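Local atomic coordinates of DNA-binding protein reb1 (Schizosaccharomyces pombe, PDB entry 5EYB), a protein that binds specific DNA sites in ribosomal gene spacers and upstream of many RNA polymerase II genes, and takes part in terminating transcription by RNA polymerase I. Residues S43-R48 / Y80-Y85; R269-Q274 / T319-L324; W289-I294 / F325-L330; S297-G302 / P341-T346; I334-N339 / K347-D352. All blocks are in the same frame, centred on the assembly; numbering follows the deposited sequence.

Interaction 1 of 5, residues S43-R48 / Y80-Y85; sequences SLHEKR and YNIPGY
L44 and I82 bring two loops together on the buried side of this contact, while H45 and P83 meet at its exposed border. In the buried part L44 CD1 lies 3.7 Å from Y80 CD2, and the two side chains cross at about a right angle. L44 CB also approaches I82 CG1, and L44 O accepts a hydrogen bond from R77 NE. V40 and A41 pack against Y80 from helix 37-43, and L53 against L44 from helix 51-63. On the solvent side H45 CG is anti to the carbonyl carbon (chi1 -87°), and the imidazole lies over I82: CG1 stands 4.2 Å from the ring centroid and 7° off the ring normal, a CH-pi contact. P83 CD lies 4.2 Å from H45 NE2. The ring is tethered through ND1, hydrogen-bonded to A41 O. A type I turn from S43 to E46 and a type II turn from I82 to Y85 shape these loops, which join helices of the all-helical Myb-associated part, 43-48 lying within the family's range.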
# COMPACT_ATOMS: atom_id res chain seq x y z
N SER A 43 24.25 5.93 -18.34
CA SER A 43 24.21 6.96 -17.30
C SER A 43 23.20 6.62 -16.21
O SER A 43 23.39 6.98 -15.05
CB SER A 43 23.88 8.33 -17.91
OG SER A 43 24.87 8.74 -18.83
N LEU A 44 22.13 5.93 -16.60
CA LEU A 44 21.06 5.59 -15.67
C LEU A 44 21.39 4.36 -14.83
O LEU A 44 20.61 3.97 -13.96
CB LEU A 44 19.75 5.36 -16.44
CG LEU A 44 19.12 6.60 -17.06
CD1 LEU A 44 17.90 6.24 -17.89
CD2 LEU A 44 18.76 7.61 -15.98
N HIS A 45 22.54 3.76 -15.09
CA HIS A 45 23.02 2.66 -14.26
C HIS A 45 23.66 3.21 -12.99
O HIS A 45 23.77 2.52 -11.99
CB HIS A 45 24.02 1.79 -15.03
CG HIS A 45 23.38 0.69 -15.82
ND1 HIS A 45 23.07 0.83 -17.16
CD2 HIS A 45 22.99 -0.55 -15.46
CE1 HIS A 45 22.51 -0.29 -17.59
NE2 HIS A 45 22.45 -1.14 -16.58
N GLU A 46 24.08 4.47 -13.05
CA GLU A 46 24.69 5.13 -11.90
C GLU A 46 23.62 5.64 -10.94
O GLU A 46 22.46 5.82 -11.32
CB GLU A 46 25.58 6.29 -12.36
N LYS A 47 24.01 5.86 -9.69
CA LYS A 47 23.08 6.33 -8.67
C LYS A 47 22.83 7.83 -8.81
O LYS A 47 21.69 8.28 -8.76
CB LYS A 47 23.61 6.01 -7.27
N ARG A 48 23.91 8.60 -8.97
CA ARG A 48 23.79 10.04 -9.11
C ARG A 48 23.91 10.46 -10.57
O ARG A 48 24.80 10.00 -11.30
CB ARG A 48 24.85 10.75 -8.27
N TYR A 80 14.48 2.63 -20.42
CA TYR A 80 15.71 1.97 -20.83
C TYR A 80 15.54 0.93 -19.83
O TYR A 80 14.84 1.23 -18.92
CB TYR A 80 16.88 2.82 -20.42
CG TYR A 80 16.88 4.09 -21.17
CD1 TYR A 80 17.69 4.25 -22.24
CD2 TYR A 80 16.03 5.09 -20.83
CE1 TYR A 80 17.68 5.41 -22.96
CE2 TYR A 80 16.01 6.25 -21.55
CZ TYR A 80 16.84 6.39 -22.61
OH TYR A 80 16.85 7.53 -23.33
N ASN A 81 16.10 -0.26 -19.97
CA ASN A 81 15.80 -1.28 -18.99
C ASN A 81 16.92 -1.39 -18.01
O ASN A 81 18.00 -1.75 -18.36
CB ASN A 81 15.47 -2.56 -19.69
CG ASN A 81 14.58 -2.33 -20.88
OD1 ASN A 81 13.40 -2.66 -20.87
ND2 ASN A 81 15.13 -1.71 -21.90
N ILE A 82 16.64 -1.07 -16.76
CA ILE A 82 17.64 -1.16 -15.73
C ILE A 82 17.15 -2.22 -14.79
O ILE A 82 16.02 -2.17 -14.34
CB ILE A 82 17.90 0.19 -15.04
CG1 ILE A 82 18.90 1.02 -15.83
CG2 ILE A 82 18.50 0.02 -13.66
CD1 ILE A 82 18.74 0.93 -17.32
N PRO A 83 18.09 -3.21 -14.52
CA PRO A 83 17.53 -4.33 -13.76
C PRO A 83 17.04 -3.88 -12.41
O PRO A 83 17.65 -3.09 -11.74
CB PRO A 83 18.71 -5.26 -13.59
CG PRO A 83 19.48 -5.07 -14.83
CD PRO A 83 19.55 -3.60 -14.82
N GLY A 84 15.91 -4.44 -12.04
CA GLY A 84 15.30 -4.17 -10.75
C GLY A 84 14.08 -3.28 -10.89
O GLY A 84 13.20 -3.27 -10.03
N TYR A 85 14.02 -2.53 -11.99
CA TYR A 85 12.93 -1.60 -12.21
C TYR A 85 11.88 -2.15 -13.17
O TYR A 85 11.08 -1.40 -13.73
CB TYR A 85 13.46 -0.27 -12.75
CG TYR A 85 14.33 0.49 -11.77
CD1 TYR A 85 13.76 1.29 -10.78
CD2 TYR A 85 15.72 0.40 -11.83
CE1 TYR A 85 14.55 1.98 -9.89
CE2 TYR A 85 16.51 1.09 -10.93
CZ TYR A 85 15.93 1.88 -9.96
OH TYR A 85 16.71 2.57 -9.07

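Interaction 2 of 5, residues R269-Q274 / T319-L324; sequences RYKFQQ and TRDQML. With nucleotides of chain C.
K271 and D321 form the salt bridge that ties these helices together: NZ lies 3.0 Å from OD1, approaching from above the carboxylate, 37° out of its plane. Bends at chi2 (64°) and chi3 of K271 turn the lysine chain, which crosses the aspartate at about a right angle. Q274 crosses D321 obliquely, its CB coming within 3.2 Å of D321 OD2. Helix 265-275 belongs to the second Myb-type repeat and lies in its predicted helix-turn-helix; Y270 OH is modelled very close to OP2 of DA10 of chain C, a hydrogen bond whose exact length is doubtful, and R269 pairs with another phosphate. In the second shell, E231 gives K271 another carboxylate, while R320 NH1 makes a long pair with D321 OD1 at 4.0 Å. An alanine at D321 would probably strip K271 of one of its acidic mates and leave the nearby R320 charge less balanced. Further out, the N-H of the N-cap residue T319 is bound by Q322 OE1 at 3.0 Å, nearly straight at 168°, and Q322 NE2 reaches K277 O.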
# COMPACT_ATOMS: atom_id res chain seq x y z
N ARG A 269 -1.74 -5.85 8.75
CA ARG A 269 -1.21 -6.71 7.71
C ARG A 269 0.30 -6.55 7.60
O ARG A 269 1.03 -7.52 7.45
CB ARG A 269 -1.88 -6.41 6.37
CG ARG A 269 -1.41 -7.30 5.23
CD ARG A 269 -2.05 -6.90 3.91
NE ARG A 269 -1.50 -7.66 2.79
CZ ARG A 269 -0.40 -7.32 2.13
NH1 ARG A 269 0.28 -6.23 2.47
NH2 ARG A 269 0.03 -8.07 1.12
N TYR A 270 0.77 -5.30 7.69
CA TYR A 270 2.19 -5.02 7.57
C TYR A 270 2.96 -5.50 8.80
O TYR A 270 3.97 -6.19 8.67
CB TYR A 270 2.43 -3.52 7.36
CG TYR A 270 3.89 -3.19 7.15
CD1 TYR A 270 4.48 -3.33 5.90
CD2 TYR A 270 4.67 -2.74 8.20
CE1 TYR A 270 5.81 -3.03 5.70
CE2 TYR A 270 6.01 -2.43 8.02
CZ TYR A 270 6.58 -2.58 6.77
OH TYR A 270 7.91 -2.28 6.57
N LYS A 271 2.49 -5.12 9.98
CA LYS A 271 3.15 -5.49 11.23
C LYS A 271 3.27 -7.00 11.39
O LYS A 271 4.31 -7.52 11.81
CB LYS A 271 2.41 -4.90 12.43
CG LYS A 271 2.85 -5.47 13.77
CD LYS A 271 4.29 -5.13 14.09
CE LYS A 271 4.45 -3.64 14.32
NZ LYS A 271 5.78 -3.31 14.90
N PHE A 272 2.20 -7.71 11.05
CA PHE A 272 2.19 -9.16 11.15
C PHE A 272 3.23 -9.79 10.23
O PHE A 272 3.85 -10.79 10.58
CB PHE A 272 0.80 -9.71 10.82
CG PHE A 272 0.73 -11.21 10.83
CD1 PHE A 272 0.54 -11.90 12.02
CD2 PHE A 272 0.85 -11.93 9.66
CE1 PHE A 272 0.48 -13.27 12.03
CE2 PHE A 272 0.79 -13.30 9.66
CZ PHE A 272 0.60 -13.98 10.85
N GLN A 273 3.40 -9.20 9.05
CA GLN A 273 4.38 -9.70 8.09
C GLN A 273 5.80 -9.54 8.61
O GLN A 273 6.64 -10.42 8.43
CB GLN A 273 4.22 -8.98 6.75
CG GLN A 273 3.00 -9.42 5.96
CD GLN A 273 2.78 -8.59 4.71
OE1 GLN A 273 3.24 -7.45 4.62
NE2 GLN A 273 2.08 -9.16 3.74
N GLN A 274 6.06 -8.41 9.26
CA GLN A 274 7.39 -8.14 9.80
C GLN A 274 7.70 -9.02 11.00
O GLN A 274 8.83 -9.49 11.16
CB GLN A 274 7.51 -6.66 10.18
CG GLN A 274 7.08 -5.70 9.08
CD GLN A 274 7.74 -5.99 7.75
OE1 GLN A 274 7.08 -6.02 6.71
NE2 GLN A 274 9.06 -6.19 7.77
N THR A 319 15.69 -8.64 12.44
CA THR A 319 15.13 -7.30 12.50
C THR A 319 14.46 -7.12 13.85
O THR A 319 14.29 -8.09 14.59
CB THR A 319 14.11 -7.05 11.38
OG1 THR A 319 13.84 -5.64 11.29
CG2 THR A 319 12.81 -7.80 11.66
N ARG A 320 14.09 -5.89 14.17
CA ARG A 320 13.44 -5.58 15.44
C ARG A 320 12.20 -6.45 15.65
O ARG A 320 12.09 -7.14 16.67
CB ARG A 320 13.05 -4.10 15.49
CG ARG A 320 12.44 -3.67 16.82
CD ARG A 320 11.94 -2.23 16.75
NE ARG A 320 11.43 -1.76 18.03
CZ ARG A 320 10.17 -1.90 18.44
NH1 ARG A 320 9.28 -2.50 17.65
NH2 ARG A 320 9.80 -1.44 19.62
N ASP A 321 11.29 -6.44 14.69
CA ASP A 321 10.03 -7.17 14.81
C ASP A 321 10.24 -8.67 14.96
O ASP A 321 9.44 -9.35 15.61
CB ASP A 321 9.13 -6.87 13.61
CG ASP A 321 8.64 -5.43 13.60
OD1 ASP A 321 8.30 -4.91 14.67
OD2 ASP A 321 8.60 -4.82 12.51
N GLN A 322 11.32 -9.20 14.38
CA GLN A 322 11.62 -10.62 14.50
C GLN A 322 12.07 -11.00 15.91
O GLN A 322 11.72 -12.06 16.41
CB GLN A 322 12.70 -11.02 13.49
CG GLN A 322 12.17 -11.30 12.10
CD GLN A 322 13.27 -11.56 11.10
OE1 GLN A 322 14.39 -11.09 11.26
NE2 GLN A 322 12.95 -12.33 10.06
N MET A 323 12.85 -10.13 16.54
CA MET A 323 13.29 -10.37 17.90
C MET A 323 12.11 -10.23 18.86
O MET A 323 11.99 -11.00 19.81
CB MET A 323 14.41 -9.40 18.29
CG MET A 323 15.46 -9.22 17.22
SD MET A 323 16.98 -8.47 17.82
CE MET A 323 17.62 -9.83 18.78
N LEU A 324 11.26 -9.25 18.60
CA LEU A 324 10.04 -9.06 19.39
C LEU A 324 9.15 -10.28 19.27
O LEU A 324 8.58 -10.74 20.26
CB LEU A 324 9.28 -7.81 18.94
CG LEU A 324 9.58 -6.49 19.65
CD1 LEU A 324 11.01 -6.08 19.41
CD2 LEU A 324 8.64 -5.41 19.18
P DA C 10 9.35 -0.63 9.52
OP1 DA C 10 9.80 -0.87 10.91
OP2 DA C 10 9.28 -1.75 8.57
O5' DA C 10 7.92 0.07 9.58
C5' DA C 10 7.77 1.30 10.29
C4' DA C 10 6.69 2.16 9.66
O4' DA C 10 7.09 2.53 8.32
C3' DA C 10 5.32 1.49 9.53
O3' DA C 10 4.34 2.25 10.22
C2' DA C 10 5.05 1.45 8.02
C1' DA C 10 5.96 2.54 7.48
N9 DA C 10 6.39 2.30 6.11
C8 DA C 10 7.05 1.20 5.63
N7 DA C 10 7.32 1.26 4.35
C5 DA C 10 6.80 2.48 3.96
C6 DA C 10 6.76 3.14 2.71
N6 DA C 10 7.27 2.63 1.59
N1 DA C 10 6.16 4.35 2.67
C2 DA C 10 5.65 4.86 3.79
N3 DA C 10 5.63 4.34 5.01
C4 DA C 10 6.23 3.14 5.03

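Interaction 3 of 5, residues W289-I294 / F325-L330; sequences WLLERI and FQFINL
I294 and F327 make the CH-pi contact between these segments. I294 CD1 sits over a face of the phenyl ring, 3.7 Å from the centroid and 19° off the normal, offset toward the rim. F327 CG is anti to the backbone N (chi1 -177°), which carries the root of the ring out toward I294 and L291, and L291 CD2 meets the same ring near its plane, at the CD1 edge, 4.1 Å away. The remaining apolar contacts are aliphatic. L291 CD2 touches L330 CD1 at 3.9 Å, and L290 CD2 packs on the methylene Q326 CG at 3.8 Å. The segments belong to helices 284-299 and 320-333, whose local axes have a crossing angle of -96° and a closest approach of 11.1 Å, a near-perpendicular helix-helix packing within the all-helical C-terminal part of the chain. An alanine in place of F327 would probably open a gap between the helices, leaving I294 CD1 without the face it rests on and L291 CD2 without its edge partner. Polar chemistry stays at the margin: Q326 NE2 is hydrogen-bonded to N287 OD1. I305 adds packing on both I294 and F327, and A349, I350 and F353 pack against L291.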
# COMPACT_ATOMS: atom_id res chain seq x y z
N TRP A 289 21.19 -15.31 24.64
CA TRP A 289 21.72 -14.00 24.27
C TRP A 289 20.61 -12.95 24.23
O TRP A 289 20.79 -11.84 24.72
CB TRP A 289 22.43 -14.06 22.92
CG TRP A 289 22.91 -12.72 22.44
CD1 TRP A 289 24.12 -12.14 22.71
CD2 TRP A 289 22.19 -11.79 21.63
NE1 TRP A 289 24.19 -10.91 22.10
CE2 TRP A 289 23.02 -10.67 21.43
CE3 TRP A 289 20.92 -11.80 21.04
CZ2 TRP A 289 22.62 -9.57 20.68
CZ3 TRP A 289 20.52 -10.71 20.29
CH2 TRP A 289 21.37 -9.61 20.12
N LEU A 290 19.48 -13.32 23.65
CA LEU A 290 18.34 -12.41 23.55
C LEU A 290 17.80 -12.05 24.92
O LEU A 290 17.59 -10.88 25.22
CB LEU A 290 17.24 -13.02 22.69
CG LEU A 290 15.98 -12.18 22.51
CD1 LEU A 290 16.33 -10.80 21.98
CD2 LEU A 290 14.98 -12.87 21.60
N LEU A 291 17.57 -13.06 25.75
CA LEU A 291 17.04 -12.84 27.09
C LEU A 291 18.04 -12.08 27.97
O LEU A 291 17.64 -11.32 28.85
CB LEU A 291 16.66 -14.16 27.75
CG LEU A 291 15.49 -14.92 27.11
CD1 LEU A 291 15.19 -16.19 27.89
CD2 LEU A 291 14.26 -14.04 27.01
N GLU A 292 19.32 -12.29 27.72
CA GLU A 292 20.35 -11.58 28.47
C GLU A 292 20.44 -10.12 28.05
O GLU A 292 20.61 -9.23 28.88
CB GLU A 292 21.72 -12.25 28.30
CG GLU A 292 21.90 -13.48 29.17
CD GLU A 292 23.24 -14.15 28.95
OE1 GLU A 292 23.74 -14.11 27.81
OE2 GLU A 292 23.78 -14.72 29.92
N ARG A 293 20.31 -9.87 26.75
CA ARG A 293 20.34 -8.51 26.24
C ARG A 293 19.09 -7.76 26.69
O ARG A 293 19.13 -6.55 26.92
CB ARG A 293 20.46 -8.51 24.71
N ILE A 294 17.98 -8.48 26.82
CA ILE A 294 16.75 -7.89 27.32
C ILE A 294 16.86 -7.63 28.82
O ILE A 294 16.47 -6.56 29.31
CB ILE A 294 15.53 -8.79 27.03
CG1 ILE A 294 15.21 -8.77 25.54
CG2 ILE A 294 14.33 -8.33 27.83
CD1 ILE A 294 14.05 -9.65 25.15
N PHE A 325 9.02 -10.80 18.06
CA PHE A 325 8.24 -12.00 17.82
C PHE A 325 8.78 -13.16 18.64
O PHE A 325 8.01 -13.91 19.25
CB PHE A 325 8.25 -12.36 16.33
CG PHE A 325 7.45 -13.58 16.00
CD1 PHE A 325 6.06 -13.54 16.01
CD2 PHE A 325 8.08 -14.77 15.67
CE1 PHE A 325 5.32 -14.66 15.70
CE2 PHE A 325 7.34 -15.89 15.36
CZ PHE A 325 5.96 -15.84 15.37
N GLN A 326 10.10 -13.30 18.67
CA GLN A 326 10.74 -14.38 19.41
C GLN A 326 10.55 -14.22 20.92
O GLN A 326 10.36 -15.20 21.64
CB GLN A 326 12.23 -14.46 19.07
CG GLN A 326 12.97 -15.56 19.80
CD GLN A 326 12.51 -16.95 19.40
OE1 GLN A 326 11.83 -17.13 18.39
NE2 GLN A 326 12.87 -17.95 20.20
N PHE A 327 10.62 -12.98 21.38
CA PHE A 327 10.43 -12.69 22.80
C PHE A 327 9.01 -13.02 23.25
O PHE A 327 8.81 -13.53 24.35
CB PHE A 327 10.75 -11.22 23.08
CG PHE A 327 10.65 -10.85 24.54
CD1 PHE A 327 11.23 -11.64 25.51
CD2 PHE A 327 9.98 -9.70 24.92
CE1 PHE A 327 11.14 -11.29 26.85
CE2 PHE A 327 9.89 -9.35 26.25
CZ PHE A 327 10.47 -10.15 27.22
N ILE A 328 8.03 -12.74 22.39
CA ILE A 328 6.63 -13.05 22.69
C ILE A 328 6.45 -14.55 22.92
O ILE A 328 5.83 -14.97 23.90
CB ILE A 328 5.68 -12.60 21.55
CG1 ILE A 328 5.77 -11.09 21.35
CG2 ILE A 328 4.25 -13.00 21.86
CD1 ILE A 328 5.33 -10.30 22.54
N ASN A 329 7.00 -15.35 22.01
CA ASN A 329 6.86 -16.80 22.10
C ASN A 329 7.62 -17.39 23.28
O ASN A 329 7.20 -18.39 23.86
CB ASN A 329 7.34 -17.46 20.80
CG ASN A 329 6.49 -17.07 19.61
OD1 ASN A 329 5.73 -16.10 19.66
ND2 ASN A 329 6.60 -17.84 18.53
N LEU A 330 8.73 -16.76 23.65
CA LEU A 330 9.50 -17.20 24.80
C LEU A 330 8.74 -16.94 26.10
O LEU A 330 8.73 -17.78 26.99
CB LEU A 330 10.86 -16.51 24.84
CG LEU A 330 11.88 -17.03 23.83
CD1 LEU A 330 13.17 -16.24 23.92
CD2 LEU A 330 12.15 -18.51 24.04

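Interaction 4 of 5, residues S297-G302 / P341-T346; sequences SLLNNG and PLLEAT
L298 reaches three residues of helix 342-356 with different atoms of one side chain. Its CG is anti to the carbonyl carbon (chi1 -70°), and chi2 of 176° sets the two methyls, which divide the work. CD2 lies 4.0 Å from L342 CD2, where the two leucines cross at about a right angle, while CD1 meets T346 tip to tip, 3.7 Å from OG1. Nearer the backbone, L298 CB touches L343 CD1 at 3.7 Å. L343 takes the other common leucine shape, with CG anti to the backbone N and chi2 of 61° placing the methyls, and its CD1 is shared, also receiving L299 CD2 at 3.8 Å from the exposed side of the contact. The T346 hydroxyl, although beside an apolar methyl, is not left without partners: it donates to L342 O at 2.7 Å, a bond within its own helix, and is also hydrogen-bonded to Y337 OH. L342 O accepts from T346 N as well, so two donors grip one carbonyl in the first turn of the helix. Around these contacts, Y295 of helix 284-299 packs on L343 and T346, I305 lies against L298, and L342 spreads onto Y337 of helix 336-339 and onto F327 and K331 of helix 320-333.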
# COMPACT_ATOMS: atom_id res chain seq x y z
N SER A 297 18.61 -4.53 29.60
CA SER A 297 17.76 -3.37 29.40
C SER A 297 16.72 -3.25 30.50
O SER A 297 16.25 -2.16 30.81
CB SER A 297 17.08 -3.42 28.03
OG SER A 297 16.24 -2.30 27.84
N LEU A 298 16.36 -4.38 31.10
CA LEU A 298 15.40 -4.38 32.20
C LEU A 298 16.04 -3.83 33.48
O LEU A 298 15.40 -3.12 34.25
CB LEU A 298 14.84 -5.78 32.44
CG LEU A 298 13.89 -6.35 31.37
CD1 LEU A 298 13.50 -7.78 31.70
CD2 LEU A 298 12.65 -5.48 31.25
N LEU A 299 17.32 -4.15 33.69
CA LEU A 299 18.03 -3.69 34.88
C LEU A 299 18.60 -2.29 34.73
O LEU A 299 18.24 -1.38 35.48
CB LEU A 299 19.16 -4.66 35.23
CG LEU A 299 18.77 -5.94 35.97
CD1 LEU A 299 20.01 -6.74 36.34
CD2 LEU A 299 17.95 -5.61 37.21
N ASN A 300 19.51 -2.12 33.78
CA ASN A 300 20.21 -0.85 33.59
C ASN A 300 19.25 0.31 33.32
O ASN A 300 19.23 1.29 34.06
CB ASN A 300 21.23 -0.97 32.46
CG ASN A 300 22.30 -2.00 32.75
OD1 ASN A 300 22.61 -2.28 33.91
ND2 ASN A 300 22.87 -2.58 31.69
N ASN A 301 18.45 0.18 32.27
CA ASN A 301 17.38 1.14 32.02
C ASN A 301 16.24 0.95 33.02
O ASN A 301 16.31 0.07 33.88
CB ASN A 301 16.84 1.02 30.59
CG ASN A 301 17.82 1.51 29.55
OD1 ASN A 301 17.92 2.71 29.30
ND2 ASN A 301 18.55 0.59 28.94
N GLY A 302 15.19 1.75 32.89
CA GLY A 302 14.01 1.57 33.71
C GLY A 302 13.33 0.27 33.34
O GLY A 302 13.74 -0.39 32.38
N PRO A 341 7.37 -12.13 38.05
CA PRO A 341 7.24 -10.89 37.28
C PRO A 341 8.29 -10.81 36.17
O PRO A 341 9.29 -11.52 36.24
CB PRO A 341 7.46 -9.80 38.32
CG PRO A 341 7.08 -10.43 39.61
CD PRO A 341 7.49 -11.87 39.49
N LEU A 342 8.06 -9.95 35.18
CA LEU A 342 8.91 -9.85 34.00
C LEU A 342 10.41 -9.83 34.29
O LEU A 342 11.18 -10.54 33.64
CB LEU A 342 8.54 -8.59 33.20
CG LEU A 342 9.37 -8.27 31.96
CD1 LEU A 342 9.33 -9.42 30.97
CD2 LEU A 342 8.89 -6.98 31.32
N LEU A 343 10.82 -9.03 35.27
CA LEU A 343 12.24 -8.91 35.61
C LEU A 343 12.82 -10.24 36.08
O LEU A 343 13.74 -10.78 35.46
CB LEU A 343 12.45 -7.85 36.68
CG LEU A 343 13.92 -7.61 37.06
CD1 LEU A 343 14.69 -7.13 35.85
CD2 LEU A 343 14.04 -6.61 38.21
N GLU A 344 12.29 -10.76 37.18
CA GLU A 344 12.79 -11.98 37.79
C GLU A 344 12.58 -13.20 36.89
O GLU A 344 13.41 -14.11 36.87
CB GLU A 344 12.13 -12.22 39.15
CG GLU A 344 12.50 -11.21 40.22
CD GLU A 344 11.75 -9.90 40.09
OE1 GLU A 344 10.80 -9.83 39.28
OE2 GLU A 344 12.11 -8.93 40.80
N ALA A 345 11.48 -13.21 36.15
CA ALA A 345 11.17 -14.32 35.26
C ALA A 345 12.21 -14.43 34.16
O ALA A 345 12.59 -15.52 33.75
CB ALA A 345 9.78 -14.17 34.66
N THR A 346 12.66 -13.27 33.68
CA THR A 346 13.69 -13.22 32.65
C THR A 346 15.01 -13.75 33.20
O THR A 346 15.68 -14.56 32.55
CB THR A 346 13.87 -11.80 32.11
OG1 THR A 346 12.65 -11.36 31.51
CG2 THR A 346 14.99 -11.75 31.08

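Interaction 5 of 5, residues I334-N339 / K347-D352; sequences IPSYDN and KSAIDD
S336 and S348 supply a polar link between the weakly bonded helix about 336-339 and helix 342-356. Their OG atoms are 3.1 Å apart and hydrogen-bonded, and either could be the donor. The two hydroxyls take different torsions to meet: S336 OG is anti to its carbonyl carbon (chi1 -56°), S348 OG anti to its backbone N (chi1 175°). D352 OD2 lies 3.3 Å from S336 OG. S336 CB and S348 CB also touch, at 3.9 Å. Apolar contacts gather instead on the methyl of A349, which is buried. I334 CG2 approaches A349 CB to 3.8 Å, and I334 CD1 lies almost as near. Y337 adds the carbon CE2 of its ring, 4.0 Å from A349 CB. Y337 OH is hydrogen-bonded to T346 OG1. F327 and K331 of helix 320-333 also pack on Y337, and L291 of helix 284-299 packs on both Y337 and A349. The backbones come close here, S336 CA being 5.8 Å from A349 CA, as small side chains allow. The chemistry therefore implies a close turn between consecutive helices, resting on a buried alanine methyl and a serine pair with a carboxylate nearby, with no salt bridge between the segments.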
# COMPACT_ATOMS: atom_id res chain seq x y z
N ILE A 334 8.19 -20.33 28.09
CA ILE A 334 9.03 -20.49 29.28
C ILE A 334 8.18 -20.38 30.55
O ILE A 334 7.54 -19.36 30.79
CB ILE A 334 10.15 -19.44 29.33
CG1 ILE A 334 11.07 -19.59 28.12
CG2 ILE A 334 10.95 -19.58 30.62
CD1 ILE A 334 12.10 -18.49 28.01
N PRO A 335 8.18 -21.45 31.36
CA PRO A 335 7.36 -21.52 32.58
C PRO A 335 7.70 -20.44 33.60
O PRO A 335 6.87 -20.12 34.45
CB PRO A 335 7.68 -22.91 33.14
CG PRO A 335 8.19 -23.68 31.98
CD PRO A 335 8.93 -22.69 31.14
N SER A 336 8.90 -19.88 33.51
CA SER A 336 9.35 -18.87 34.46
C SER A 336 8.49 -17.61 34.42
O SER A 336 8.31 -16.94 35.43
CB SER A 336 10.81 -18.51 34.19
OG SER A 336 11.63 -19.66 34.22
N TYR A 337 7.94 -17.30 33.24
CA TYR A 337 7.14 -16.09 33.07
C TYR A 337 5.74 -16.21 33.66
O TYR A 337 5.03 -15.22 33.80
CB TYR A 337 7.06 -15.72 31.59
CG TYR A 337 8.34 -15.12 31.06
CD1 TYR A 337 8.62 -13.76 31.22
CD2 TYR A 337 9.29 -15.90 30.42
CE1 TYR A 337 9.79 -13.21 30.75
CE2 TYR A 337 10.47 -15.36 29.94
CZ TYR A 337 10.71 -14.01 30.11
OH TYR A 337 11.88 -13.46 29.64
N ASP A 338 5.34 -17.43 34.00
CA ASP A 338 4.06 -17.64 34.67
C ASP A 338 4.26 -17.68 36.18
O ASP A 338 3.30 -17.55 36.94
CB ASP A 338 3.39 -18.93 34.19
CG ASP A 338 2.83 -18.80 32.78
OD1 ASP A 338 3.29 -17.92 32.03
OD2 ASP A 338 1.92 -19.58 32.43
N ASN A 339 5.51 -17.84 36.60
CA ASN A 339 5.84 -17.91 38.02
C ASN A 339 6.24 -16.55 38.60
O ASN A 339 5.88 -16.22 39.73
CB ASN A 339 6.97 -18.91 38.26
CG ASN A 339 6.60 -20.32 37.87
OD1 ASN A 339 5.43 -20.70 37.93
ND2 ASN A 339 7.59 -21.10 37.47
N LYS A 347 15.38 -13.31 34.40
CA LYS A 347 16.59 -13.81 35.05
C LYS A 347 16.49 -15.31 35.31
O LYS A 347 17.47 -16.03 35.18
CB LYS A 347 16.84 -13.06 36.37
N SER A 348 15.29 -15.77 35.66
CA SER A 348 15.06 -17.19 35.88
C SER A 348 15.12 -17.96 34.57
O SER A 348 15.63 -19.08 34.52
CB SER A 348 13.70 -17.41 36.55
OG SER A 348 13.41 -18.80 36.66
N ALA A 349 14.59 -17.35 33.51
CA ALA A 349 14.57 -17.98 32.19
C ALA A 349 15.99 -18.20 31.67
O ALA A 349 16.29 -19.24 31.08
CB ALA A 349 13.79 -17.13 31.21
N ILE A 350 16.85 -17.22 31.90
CA ILE A 350 18.25 -17.30 31.48
C ILE A 350 18.97 -18.41 32.24
O ILE A 350 19.67 -19.23 31.64
CB ILE A 350 18.99 -15.97 31.70
CG1 ILE A 350 18.34 -14.85 30.89
CG2 ILE A 350 20.45 -16.11 31.32
CD1 ILE A 350 18.86 -13.47 31.22
N ASP A 351 18.79 -18.43 33.56
CA ASP A 351 19.44 -19.42 34.41
C ASP A 351 19.01 -20.84 34.06
O ASP A 351 19.84 -21.76 34.05
CB ASP A 351 19.14 -19.13 35.88
CG ASP A 351 19.82 -17.86 36.38
OD1 ASP A 351 20.17 -17.00 35.55
OD2 ASP A 351 20.00 -17.73 37.61
N ASP A 352 17.73 -21.03 33.77
CA ASP A 352 17.22 -22.35 33.39
C ASP A 352 17.74 -22.77 32.02
O ASP A 352 17.93 -23.95 31.75
CB ASP A 352 15.69 -22.37 33.40
CG ASP A 352 15.11 -22.32 34.80
OD1 ASP A 352 15.82 -22.69 35.76
OD2 ASP A 352 13.93 -21.92 34.94

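How the interactions relate
Interaction 1 lies toward the N-terminus in the Myb-associated part and stands apart, its centre 31 Å from that of interaction 2 and 41 to 53 Å from the others. Interactions 2 to 5 follow later, with centres 11 to 14 Å apart for 2 and 3, 3 and 4, 3 and 5, and 4 and 5. Helix 320-333 is shared by interactions 2 and 3, helix 284-299 by 3 and 4, and helix 342-356 by 4 and 5. Segments of 2, 3 and 4 alternate along the chain, as do those of 4 and 5, interlocking the C-terminal helices; 5 follows 2 and 3 in series. The contacts run from the DNA-contacting second Myb-type repeat outward to interaction 5, whose nearest atom is about 23 Å from the DNA.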